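Local atomic coordinates of regulatory protein cox (Enterobacteria phage P2, PDB entry 4LHF), a protein that binds DNA and represses the phage Pc promoter, which controls the genes for the immunity repressor and the integrase. Residues T9-Y14 against E54-L59. Sequence-based numbering, arbitrary orientation.
Sequences TDAIPY and EYWVYL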
loop_
_atom_site.group_PDB
_atom_site.type_symbol
_atom_site.label_atom_id
_atom_site.label_comp_id
_atom_site.label_asym_id
_atom_site.label_seq_id
_atom_site.Cartn_x
_atom_site.Cartn_y
_atom_site.Cartn_z
ATOM N N THR A 9 -0.709 12.948 7.496
ATOM C CA THR A 9 0.374 12.726 6.548
ATOM C C THR A 9 -0.019 11.691 5.497
ATOM O O THR A 9 -0.512 10.611 5.822
ATOM C CB THR A 9 1.687 12.320 7.254
ATOM O OG1 THR A 9 2.678 11.994 6.271
ATOM C CG2 THR A 9 1.466 11.126 8.170
ATOM N N ASP A 10 0.194 12.037 4.232
ATOM C CA ASP A 10 -0.196 11.172 3.126
ATOM C C ASP A 10 0.884 10.156 2.781
ATOM O O ASP A 10 0.716 9.348 1.867
ATOM C CB ASP A 10 -0.548 12.002 1.890
ATOM C CG ASP A 10 -1.828 12.791 2.066
ATOM O OD1 ASP A 10 -2.635 12.424 2.946
ATOM O OD2 ASP A 10 -2.031 13.774 1.324
ATOM N N ALA A 11 1.991 10.199 3.511
ATOM C CA ALA A 11 3.085 9.267 3.269
ATOM C C ALA A 11 3.775 8.840 4.554
ATOM O O ALA A 11 4.001 9.655 5.449
ATOM C CB ALA A 11 4.091 9.862 2.302
ATOM N N ILE A 12 4.107 7.556 4.647
ATOM C CA ILE A 12 4.858 7.063 5.800
ATOM C C ILE A 12 6.007 6.170 5.360
ATOM O O ILE A 12 5.878 5.440 4.384
ATOM C CB ILE A 12 3.970 6.288 6.803
ATOM C CG1 ILE A 12 3.263 5.117 6.118
ATOM C CG2 ILE A 12 2.965 7.219 7.461
ATOM C CD1 ILE A 12 2.473 4.245 7.071
ATOM N N PRO A 13 7.141 6.234 6.076
ATOM C CA PRO A 13 8.292 5.386 5.753
ATOM C C PRO A 13 7.871 3.926 5.700
ATOM O O PRO A 13 7.022 3.511 6.487
ATOM C CB PRO A 13 9.238 5.629 6.927
ATOM C CG PRO A 13 8.903 7.000 7.390
ATOM C CD PRO A 13 7.416 7.120 7.219
ATOM N N TYR A 14 8.452 3.166 4.777
ATOM C CA TYR A 14 7.987 1.811 4.492
ATOM C C TYR A 14 8.099 0.861 5.686
ATOM O O TYR A 14 7.456 -0.190 5.711
ATOM C CB TYR A 14 8.713 1.233 3.272
ATOM C CG TYR A 14 10.122 0.761 3.544
ATOM C CD1 TYR A 14 10.406 -0.593 3.659
ATOM C CD2 TYR A 14 11.170 1.665 3.677
ATOM C CE1 TYR A 14 11.687 -1.035 3.900
ATOM C CE2 TYR A 14 12.459 1.230 3.921
ATOM C CZ TYR A 14 12.711 -0.122 4.033
ATOM O OH TYR A 14 13.989 -0.566 4.274
ATOM N N GLU A 54 15.379 6.839 1.263
ATOM C CA GLU A 54 14.195 6.502 2.045
ATOM C C GLU A 54 12.997 6.205 1.155
ATOM O O GLU A 54 12.597 7.035 0.345
ATOM C CB GLU A 54 13.842 7.629 3.017
ATOM C CG GLU A 54 14.691 7.664 4.273
ATOM C CD GLU A 54 13.853 7.815 5.529
ATOM O OE1 GLU A 54 13.124 6.860 5.875
ATOM O OE2 GLU A 54 13.920 8.886 6.168
ATOM N N TYR A 55 12.426 5.017 1.310
ATOM C CA TYR A 55 11.216 4.662 0.585
ATOM C C TYR A 55 9.982 4.960 1.427
ATOM O O TYR A 55 9.780 4.361 2.483
ATOM C CB TYR A 55 11.241 3.188 0.181
ATOM C CG TYR A 55 11.884 2.930 -1.163
ATOM C CD1 TYR A 55 11.701 3.809 -2.223
ATOM C CD2 TYR A 55 12.679 1.811 -1.372
ATOM C CE1 TYR A 55 12.285 3.579 -3.453
ATOM C CE2 TYR A 55 13.269 1.573 -2.599
ATOM C CZ TYR A 55 13.069 2.459 -3.636
ATOM O OH TYR A 55 13.652 2.229 -4.860
ATOM N N TRP A 56 9.167 5.898 0.957
ATOM C CA TRP A 56 7.938 6.261 1.650
ATOM C C TRP A 56 6.730 5.765 0.870
ATOM O O TRP A 56 6.630 5.979 -0.331
ATOM C CB TRP A 56 7.838 7.778 1.809
ATOM C CG TRP A 56 8.865 8.382 2.715
ATOM C CD1 TRP A 56 10.221 8.340 2.565
ATOM C CD2 TRP A 56 8.618 9.149 3.901
ATOM N NE1 TRP A 56 10.832 9.021 3.590
ATOM C CE2 TRP A 56 9.871 9.528 4.423
ATOM C CE3 TRP A 56 7.457 9.546 4.574
ATOM C CZ2 TRP A 56 9.997 10.284 5.586
ATOM C CZ3 TRP A 56 7.585 10.297 5.729
ATOM C CH2 TRP A 56 8.845 10.657 6.223
ATOM N N VAL A 57 5.810 5.099 1.555
ATOM C CA VAL A 57 4.560 4.697 0.933
ATOM C C VAL A 57 3.569 5.854 0.934
ATOM O O VAL A 57 3.306 6.463 1.982
ATOM C CB VAL A 57 3.942 3.482 1.640
ATOM C CG1 VAL A 57 2.592 3.149 1.029
ATOM C CG2 VAL A 57 4.882 2.293 1.552
ATOM N N TYR A 58 3.045 6.156 -0.252
ATOM C CA TYR A 58 2.052 7.204 -0.441
ATOM C C TYR A 58 0.662 6.606 -0.282
ATOM O O TYR A 58 0.214 5.820 -1.115
ATOM C CB TYR A 58 2.211 7.827 -1.828
ATOM C CG TYR A 58 1.412 9.092 -2.040
ATOM C CD1 TYR A 58 1.686 10.239 -1.310
ATOM C CD2 TYR A 58 0.396 9.143 -2.984
ATOM C CE1 TYR A 58 0.962 11.399 -1.504
ATOM C CE2 TYR A 58 -0.333 10.299 -3.188
ATOM C CZ TYR A 58 -0.047 11.424 -2.445
ATOM O OH TYR A 58 -0.770 12.579 -2.643
ATOM N N LEU A 59 -0.014 6.989 0.795
ATOM C CA LEU A 59 -1.260 6.343 1.217
ATOM C C LEU A 59 -2.531 6.600 0.385
ATOM O O LEU A 59 -3.349 5.692 0.236
ATOM C CB LEU A 59 -1.520 6.633 2.699
ATOM C CG LEU A 59 -0.392 6.156 3.616
ATOM C CD1 LEU A 59 -0.574 6.667 5.035
ATOM C CD2 LEU A 59 -0.327 4.641 3.597
#
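Pro13 lies on one face of the Trp56 indole: its CG sits 3.7 Å from the centroid of the six-membered ring, 6° off the normal, in a CH-pi contact. Its CD reaches to 3.5 Å from Trp56 CZ3. Trp56 CG stands anti to the carbonyl carbon (chi1 -67°), and the indole beyond it lies side by side with the proline, both side chains pointing the same way. At the indole edge, Trp56 CE3 meets the carbonyl O of Ala11; Ala11 CB lies farther from CE3. That carbonyl O also accepts a 2.8 Å hydrogen bond from Thr9 OG1. Farther along, Ala11 CB touches the edge of the Tyr58 ring, while Tyr58 CE1 packs 3.8 Å from Asp10 CB.

Backbone pairing sets this register. Ile12 and Val57 form an antiparallel hydrogen-bonded pair, Ile12 N giving to Val57 O at 3.0 Å and Ile12 O receiving Val57 N. Beyond it, Leu59 N binds Asp10 O at 2.7 Å and Tyr14 N binds Tyr55 O, so the pairing runs on into the first residues of helices 14-21 and 59-72. Strand 11-13 is an outer strand of the antiparallel sheet, 54-58 lying between it and 39-42; helices 14-21 and 25-34 with this sheet are consistent with a winged helix-turn-helix, the hairpin of 39-42 and 54-58 being the probable wing.

On the other face from Ala11 and Tyr58, Ile12 and Val57 turn to helix 14-21, both touching Phe17, Ile12 also Leu20, and Ile12 CG1 comes near Leu59 CD1. Tyr14 CB packs against Val57 CG2, and its ring presents CD2 to Tyr55 CB at 3.8 Å. Helix 25-34 flanks both tyrosines through Ile32, and a weak hydrogen bond joins Tyr14 OH to Arg29 NE.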